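Putidaredoxin reductase (Pseudomonas putida, PDB 1Q1R) probably passes electrons from NADH through its bound FAD to the iron-sulfur protein putidaredoxin, serving the cytochrome P450cam monooxygenase. Local coordinates at residues Asp207-Thr212 and Thr235-Asp240; Pro118-Ala123 and Asn128-Leu133. All blocks are in the same frame, centred on the assembly; numbering follows the deposited sequence.

Contact 1. Residues Asp207-Thr212 and Thr235-Asp240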
ATOM      1  N   ASP A 207      11.565  -6.844  20.077  1.00 30.75           N
ATOM      2  CA  ASP A 207      11.056  -8.052  20.709  1.00 31.43           C
ATOM      3  C   ASP A 207       9.757  -8.396  19.995  1.00 30.82           C
ATOM      4  O   ASP A 207       8.707  -7.822  20.282  1.00 30.47           O
ATOM      5  CB  ASP A 207      10.796  -7.831  22.200  1.00 32.77           C
ATOM      6  CG  ASP A 207      10.065  -8.999  22.841  1.00 34.18           C
ATOM      7  OD1 ASP A 207      10.159 -10.131  22.319  1.00 34.83           O
ATOM      8  OD2 ASP A 207       9.403  -8.789  23.873  1.00 35.89           O
ATOM      9  N   ILE A 208       9.843  -9.326  19.047  1.00 30.82           N
ATOM     10  CA  ILE A 208       8.687  -9.753  18.265  1.00 30.56           C
ATOM     11  C   ILE A 208       7.953 -10.905  18.940  1.00 31.20           C
ATOM     12  O   ILE A 208       8.552 -11.934  19.256  1.00 30.99           O
ATOM     13  CB  ILE A 208       9.119 -10.200  16.850  1.00 30.92           C
ATOM     14  CG1 ILE A 208       9.678  -8.999  16.083  1.00 31.60           C
ATOM     15  CG2 ILE A 208       7.942 -10.823  16.108  1.00 29.74           C
ATOM     16  CD1 ILE A 208      10.203  -9.332  14.710  1.00 33.34           C
ATOM     17  N   ARG A 209       6.655 -10.725  19.157  1.00 31.32           N
ATOM     18  CA  ARG A 209       5.836 -11.753  19.785  1.00 32.12           C
ATOM     19  C   ARG A 209       4.725 -12.189  18.847  1.00 31.68           C
ATOM     20  O   ARG A 209       3.725 -11.494  18.676  1.00 30.88           O
ATOM     21  CB  ARG A 209       5.244 -11.230  21.098  1.00 32.88           C
ATOM     22  CG  ARG A 209       6.307 -10.665  22.019  1.00 34.80           C
ATOM     23  CD  ARG A 209       5.876 -10.624  23.469  1.00 37.16           C
ATOM     24  NE  ARG A 209       7.004 -10.240  24.314  1.00 40.14           N
ATOM     25  CZ  ARG A 209       7.074 -10.462  25.622  1.00 41.23           C
ATOM     26  NH1 ARG A 209       6.076 -11.073  26.249  1.00 41.88           N
ATOM     27  NH2 ARG A 209       8.147 -10.076  26.303  1.00 40.74           N
ATOM     28  N   THR A 210       4.917 -13.349  18.229  1.00 32.22           N
ATOM     29  CA  THR A 210       3.935 -13.889  17.302  1.00 32.90           C
ATOM     30  C   THR A 210       2.914 -14.729  18.058  1.00 33.43           C
ATOM     31  O   THR A 210       3.128 -15.084  19.213  1.00 32.99           O
ATOM     32  CB  THR A 210       4.615 -14.755  16.230  1.00 33.19           C
ATOM     33  OG1 THR A 210       5.442 -15.736  16.865  1.00 33.27           O
ATOM     34  CG2 THR A 210       5.474 -13.890  15.316  1.00 33.73           C
ATOM     35  N   GLY A 211       1.802 -15.043  17.405  1.00 33.87           N
ATOM     36  CA  GLY A 211       0.774 -15.826  18.062  1.00 35.66           C
ATOM     37  C   GLY A 211       0.318 -15.131  19.332  1.00 36.48           C
ATOM     38  O   GLY A 211      -0.075 -15.779  20.306  1.00 36.47           O
ATOM     39  N   THR A 212       0.377 -13.803  19.323  1.00 36.39           N
ATOM     40  CA  THR A 212      -0.026 -13.014  20.480  1.00 36.46           C
ATOM     41  C   THR A 212      -1.264 -12.192  20.162  1.00 36.26           C
ATOM     42  O   THR A 212      -1.356 -11.576  19.101  1.00 36.32           O
ATOM     43  CB  THR A 212       1.098 -12.061  20.930  1.00 36.63           C
ATOM     44  OG1 THR A 212       2.243 -12.825  21.331  1.00 37.18           O
ATOM     45  CG2 THR A 212       0.632 -11.206  22.096  1.00 36.35           C
ATOM     46  N   THR A 235       0.135 -11.400  29.716  1.00 34.55           N
ATOM     47  CA  THR A 235       1.352 -10.602  29.690  1.00 34.00           C
ATOM     48  C   THR A 235       1.048  -9.105  29.702  1.00 32.47           C
ATOM     49  O   THR A 235       0.234  -8.626  28.915  1.00 32.09           O
ATOM     50  CB  THR A 235       2.192 -10.896  28.432  1.00 35.16           C
ATOM     51  OG1 THR A 235       2.410 -12.307  28.311  1.00 36.63           O
ATOM     52  CG2 THR A 235       3.536 -10.186  28.524  1.00 35.19           C
ATOM     53  N   ARG A 236       1.690  -8.372  30.606  1.00 31.61           N
ATOM     54  CA  ARG A 236       1.502  -6.927  30.657  1.00 30.47           C
ATOM     55  C   ARG A 236       2.707  -6.259  30.005  1.00 29.61           C
ATOM     56  O   ARG A 236       3.846  -6.449  30.434  1.00 29.72           O
ATOM     57  CB  ARG A 236       1.370  -6.419  32.097  1.00 29.41           C
ATOM     58  CG  ARG A 236       1.419  -4.882  32.196  1.00 29.38           C
ATOM     59  CD  ARG A 236       1.215  -4.371  33.619  1.00 28.42           C
ATOM     60  NE  ARG A 236       1.248  -2.909  33.695  1.00 28.87           N
ATOM     61  CZ  ARG A 236       2.360  -2.179  33.744  1.00 29.57           C
ATOM     62  NH1 ARG A 236       3.551  -2.766  33.729  1.00 29.33           N
ATOM     63  NH2 ARG A 236       2.286  -0.856  33.809  1.00 30.78           N
ATOM     64  N   LEU A 237       2.454  -5.481  28.962  1.00 28.60           N
ATOM     65  CA  LEU A 237       3.529  -4.781  28.273  1.00 27.86           C
ATOM     66  C   LEU A 237       3.383  -3.286  28.534  1.00 26.07           C
ATOM     67  O   LEU A 237       2.487  -2.645  27.992  1.00 25.21           O
ATOM     68  CB  LEU A 237       3.457  -5.055  26.767  1.00 29.01           C
ATOM     69  CG  LEU A 237       3.646  -6.510  26.324  1.00 29.55           C
ATOM     70  CD1 LEU A 237       3.280  -6.646  24.858  1.00 31.04           C
ATOM     71  CD2 LEU A 237       5.082  -6.941  26.568  1.00 28.96           C
ATOM     72  N   PRO A 238       4.255  -2.715  29.382  1.00 25.38           N
ATOM     73  CA  PRO A 238       4.172  -1.280  29.672  1.00 25.00           C
ATOM     74  C   PRO A 238       4.482  -0.524  28.385  1.00 25.26           C
ATOM     75  O   PRO A 238       5.381  -0.912  27.643  1.00 24.96           O
ATOM     76  CB  PRO A 238       5.240  -1.086  30.741  1.00 25.43           C
ATOM     77  CG  PRO A 238       6.283  -2.100  30.349  1.00 26.72           C
ATOM     78  CD  PRO A 238       5.441  -3.317  30.020  1.00 25.24           C
ATOM     79  N   ALA A 239       3.738   0.542  28.110  1.00 24.54           N
ATOM     80  CA  ALA A 239       3.963   1.292  26.882  1.00 24.38           C
ATOM     81  C   ALA A 239       3.800   2.795  27.030  1.00 24.56           C
ATOM     82  O   ALA A 239       2.915   3.268  27.739  1.00 24.80           O
ATOM     83  CB  ALA A 239       3.020   0.789  25.796  1.00 22.86           C
ATOM     84  N   ASP A 240       4.669   3.537  26.353  1.00 24.56           N
ATOM     85  CA  ASP A 240       4.596   4.993  26.353  1.00 23.65           C
ATOM     86  C   ASP A 240       3.918   5.395  25.047  1.00 23.15           C
ATOM     87  O   ASP A 240       3.381   6.495  24.918  1.00 22.78           O
ATOM     88  CB  ASP A 240       5.997   5.606  26.404  1.00 23.38           C
ATOM     89  CG  ASP A 240       6.710   5.311  27.702  1.00 24.09           C
ATOM     90  OD1 ASP A 240       6.159   5.662  28.763  1.00 24.49           O
ATOM     91  OD2 ASP A 240       7.817   4.731  27.662  1.00 24.74           O
TER

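Contact 2. Residues Pro118-Ala123 and Asn128-Leu133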
ATOM      1  N   PRO A 118     -10.668  -3.625  17.657  1.00 30.74           N
ATOM      2  CA  PRO A 118     -11.817  -3.722  18.569  1.00 30.64           C
ATOM      3  C   PRO A 118     -11.565  -3.415  20.048  1.00 30.04           C
ATOM      4  O   PRO A 118     -12.368  -2.732  20.683  1.00 30.58           O
ATOM      5  CB  PRO A 118     -12.304  -5.153  18.349  1.00 31.37           C
ATOM      6  CG  PRO A 118     -12.022  -5.362  16.882  1.00 31.81           C
ATOM      7  CD  PRO A 118     -10.618  -4.791  16.754  1.00 31.00           C
ATOM      8  N   VAL A 119     -10.464  -3.912  20.603  1.00 29.27           N
ATOM      9  CA  VAL A 119     -10.184  -3.673  22.015  1.00 29.67           C
ATOM     10  C   VAL A 119      -9.550  -2.319  22.316  1.00 29.91           C
ATOM     11  O   VAL A 119      -9.132  -2.063  23.449  1.00 29.66           O
ATOM     12  CB  VAL A 119      -9.292  -4.787  22.615  1.00 28.56           C
ATOM     13  CG1 VAL A 119     -10.023  -6.118  22.545  1.00 28.70           C
ATOM     14  CG2 VAL A 119      -7.965  -4.862  21.878  1.00 29.30           C
ATOM     15  N   ALA A 120      -9.492  -1.453  21.308  1.00 30.29           N
ATOM     16  CA  ALA A 120      -8.920  -0.124  21.478  1.00 30.85           C
ATOM     17  C   ALA A 120      -9.989   0.931  21.251  1.00 32.04           C
ATOM     18  O   ALA A 120      -9.692   2.068  20.878  1.00 32.59           O
ATOM     19  CB  ALA A 120      -7.769   0.084  20.512  1.00 30.36           C
ATOM     20  N   SER A 121     -11.237   0.543  21.477  1.00 31.74           N
ATOM     21  CA  SER A 121     -12.367   1.442  21.305  1.00 32.67           C
ATOM     22  C   SER A 121     -12.402   2.497  22.408  1.00 32.53           C
ATOM     23  O   SER A 121     -11.646   2.428  23.375  1.00 32.65           O
ATOM     24  CB  SER A 121     -13.668   0.646  21.344  1.00 33.65           C
ATOM     25  OG  SER A 121     -13.810   0.007  22.601  1.00 35.51           O
ATOM     26  N   GLY A 122     -13.290   3.472  22.247  1.00 32.77           N
ATOM     27  CA  GLY A 122     -13.445   4.521  23.238  1.00 32.11           C
ATOM     28  C   GLY A 122     -12.197   5.278  23.637  1.00 32.18           C
ATOM     29  O   GLY A 122     -11.427   5.734  22.790  1.00 32.06           O
ATOM     30  N   ALA A 123     -12.003   5.412  24.946  1.00 31.82           N
ATOM     31  CA  ALA A 123     -10.866   6.136  25.503  1.00 31.42           C
ATOM     32  C   ALA A 123      -9.520   5.721  24.923  1.00 31.54           C
ATOM     33  O   ALA A 123      -8.675   6.570  24.640  1.00 31.33           O
ATOM     34  CB  ALA A 123     -10.846   5.970  27.020  1.00 31.06           C
ATOM     35  N   ASN A 128      -3.700  10.229  23.021  1.00 26.54           N
ATOM     36  CA  ASN A 128      -2.766  10.847  22.090  1.00 27.55           C
ATOM     37  C   ASN A 128      -1.537   9.969  21.863  1.00 26.42           C
ATOM     38  O   ASN A 128      -0.740  10.226  20.953  1.00 24.89           O
ATOM     39  CB  ASN A 128      -2.354  12.236  22.596  1.00 32.07           C
ATOM     40  CG  ASN A 128      -1.426  12.177  23.783  1.00 35.15           C
ATOM     41  OD1 ASN A 128      -1.530  11.287  24.624  1.00 40.06           O
ATOM     42  ND2 ASN A 128      -0.514  13.142  23.868  1.00 40.71           N
ATOM     43  N   ASN A 129      -1.386   8.930  22.686  1.00 23.72           N
ATOM     44  CA  ASN A 129      -0.257   8.029  22.528  1.00 22.29           C
ATOM     45  C   ASN A 129      -0.659   6.661  21.971  1.00 22.04           C
ATOM     46  O   ASN A 129       0.045   5.670  22.145  1.00 21.08           O
ATOM     47  CB  ASN A 129       0.527   7.893  23.843  1.00 21.44           C
ATOM     48  CG  ASN A 129      -0.221   7.133  24.907  1.00 20.20           C
ATOM     49  OD1 ASN A 129      -1.450   7.117  24.940  1.00 20.07           O
ATOM     50  ND2 ASN A 129       0.526   6.519  25.812  1.00 20.78           N
ATOM     51  N   PHE A 130      -1.809   6.625  21.307  1.00 22.17           N
ATOM     52  CA  PHE A 130      -2.290   5.423  20.630  1.00 23.83           C
ATOM     53  C   PHE A 130      -2.663   5.949  19.250  1.00 23.37           C
ATOM     54  O   PHE A 130      -3.522   6.820  19.135  1.00 24.17           O
ATOM     55  CB  PHE A 130      -3.549   4.833  21.275  1.00 24.46           C
ATOM     56  CG  PHE A 130      -4.066   3.611  20.554  1.00 25.96           C
ATOM     57  CD1 PHE A 130      -3.662   2.334  20.938  1.00 26.22           C
ATOM     58  CD2 PHE A 130      -4.888   3.741  19.439  1.00 26.55           C
ATOM     59  CE1 PHE A 130      -4.061   1.208  20.221  1.00 26.05           C
ATOM     60  CE2 PHE A 130      -5.295   2.616  18.710  1.00 27.26           C
ATOM     61  CZ  PHE A 130      -4.878   1.349  19.105  1.00 26.42           C
ATOM     62  N   ARG A 131      -2.025   5.432  18.206  1.00 22.43           N
ATOM     63  CA  ARG A 131      -2.309   5.903  16.857  1.00 22.29           C
ATOM     64  C   ARG A 131      -2.207   4.820  15.802  1.00 21.71           C
ATOM     65  O   ARG A 131      -1.518   3.817  15.988  1.00 21.27           O
ATOM     66  CB  ARG A 131      -1.318   7.010  16.462  1.00 23.90           C
ATOM     67  CG  ARG A 131      -1.624   8.404  16.995  1.00 28.38           C
ATOM     68  CD  ARG A 131      -2.551   9.161  16.051  1.00 30.12           C
ATOM     69  NE  ARG A 131      -2.756  10.533  16.499  1.00 33.94           N
ATOM     70  CZ  ARG A 131      -3.395  11.467  15.800  1.00 34.98           C
ATOM     71  NH1 ARG A 131      -3.899  11.183  14.607  1.00 34.35           N
ATOM     72  NH2 ARG A 131      -3.517  12.693  16.296  1.00 36.54           N
ATOM     73  N   TYR A 132      -2.907   5.049  14.696  1.00 20.61           N
ATOM     74  CA  TYR A 132      -2.846   4.189  13.523  1.00 21.35           C
ATOM     75  C   TYR A 132      -1.933   5.038  12.630  1.00 21.02           C
ATOM     76  O   TYR A 132      -1.692   6.207  12.943  1.00 19.60           O
ATOM     77  CB  TYR A 132      -4.226   4.042  12.869  1.00 22.32           C
ATOM     78  CG  TYR A 132      -5.213   3.279  13.720  1.00 23.40           C
ATOM     79  CD1 TYR A 132      -6.006   3.934  14.665  1.00 24.70           C
ATOM     80  CD2 TYR A 132      -5.315   1.890  13.618  1.00 24.02           C
ATOM     81  CE1 TYR A 132      -6.879   3.221  15.495  1.00 25.36           C
ATOM     82  CE2 TYR A 132      -6.177   1.165  14.438  1.00 25.10           C
ATOM     83  CZ  TYR A 132      -6.955   1.836  15.376  1.00 25.95           C
ATOM     84  OH  TYR A 132      -7.791   1.119  16.197  1.00 26.36           O
ATOM     85  N   LEU A 133      -1.419   4.484  11.539  1.00 20.19           N
ATOM     86  CA  LEU A 133      -0.546   5.273  10.672  1.00 20.84           C
ATOM     87  C   LEU A 133      -1.016   5.290   9.226  1.00 21.49           C
ATOM     88  O   LEU A 133      -0.819   4.327   8.491  1.00 20.92           O
ATOM     89  CB  LEU A 133       0.894   4.750  10.739  1.00 19.85           C
ATOM     90  CG  LEU A 133       1.921   5.404   9.797  1.00 19.14           C
ATOM     91  CD1 LEU A 133       1.942   6.922   9.991  1.00 18.96           C
ATOM     92  CD2 LEU A 133       3.298   4.812  10.069  1.00 18.13           C
TER
HETATM   93  O   HOH W   1      -9.127   2.591  17.882  1.00 28.69           O

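Contact 1. Residues Asp207-Thr212 and Thr235-Asp240
Arg209 reaches Thr235 and Leu237 because its CG stands anti to the carbonyl carbon (chi1 -53°) and the chain then runs extended from CG to NE, carrying the guanidinium out from strand 207-209. On the facing segment, Leu237 likewise has CG anti to its carbonyl carbon (chi1 -63°), which swings its branch toward Arg209. The contact joins two sheets of a glutathione reductase-type fold: 207-209 is an outermost strand of the five-stranded parallel sheet, in the part of the chain that probably binds the pyridine nucleotide, and 236-238 is an outermost strand of the three-stranded antiparallel sheet. No hydrogen bond links the two segments; what joins them is the packing of methyl groups against a flat cation. Leu237 CD2 sits above the centre of one guanidinium face, 4.2 Å from Arg209 CZ, and the two side chains run antiparallel to one another as they pass. Thr235 turns its methyl, not its hydroxyl, to the arginine: CG2 approaches Arg209 NH1 obliquely at 3.5 Å, while OG1 is hydrogen-bonded to Asp233. Leu237 also packs on Thr176 and Leu178 of strand 174-178 and on Cys231 of strand 226-231. Asp207, two residues back on the same strand, fixes the rotation of the guanidinium through a side-on salt bridge in which two nitrogens share one oxygen. An alanine in place of Arg209 would remove the flat group beneath Leu237 CD2 and would probably leave the Asp207 carboxylate without its charged mate. Asp207 OD2 lies nearly in the guanidinium plane, accepting from Arg209 NE at 2.8 Å and, on its syn lone pair, from Arg209 NH2 at 3.0 Å.

Contact 2. Residues Pro118-Ala123 and Asn128-Leu133
Ala120 points its methyl at the far end of the Phe130 ring, which stretches across from strand 130-132 with CG anti to the backbone N (chi1 179°). The approach is oblique to the ring: Ala120 CB lies 3.5 Å from Phe130 CZ, with Phe130 CE1 and CE2 slightly farther off. This apolar contact is buried, and Phe217 of strand 214-219 also packs on Ala120, while Val242 and Ala244 of the neighbouring strand 241-244 touch Phe130. The Tyr132 ring, two residues on, stands nearly perpendicular to that of Phe130, with its CE1 in the plane of the Phe130 ring at the edge. Its hydroxyl ends 4.4 Å from Ala120 CB and is hydrogen-bonded by the backbone N of Leu117. A water lying at the edge of the tyrosine ring, in its plane, completes the link between the segments: it donates to Ala120 O at 3.1 Å and is hydrogen-bonded to Tyr132 OH at 2.6 Å. Leu133, which follows Tyr132, touches FAD. The loop before helix 123-126 is thereby held to an edge strand of the five-stranded parallel sheet, the element of this glutathione reductase fold that here leads into the FAD pocket.

Overall arrangement
Both segments of contact 2 precede those of contact 1 in the sequence, and the centres of the two contacts lie about 16 Å apart on the same side of the molecule's centre. They share the five-stranded parallel sheet, of which strand 130-132 of contact 2 and strand 207-209 of contact 1 form the two outermost members. The three-stranded antiparallel sheet spans the pair as well, giving strand 236-238 to contact 1 and packing strand 214-219 on the loop of contact 2. A probable hydrogen bond, Asp240 O to Asn129 ND2 at 3.0 Å, joins them directly. Together they tie both borders of the parallel sheet to neighbouring elements, with contact 2 on the border that leads to the FAD pocket.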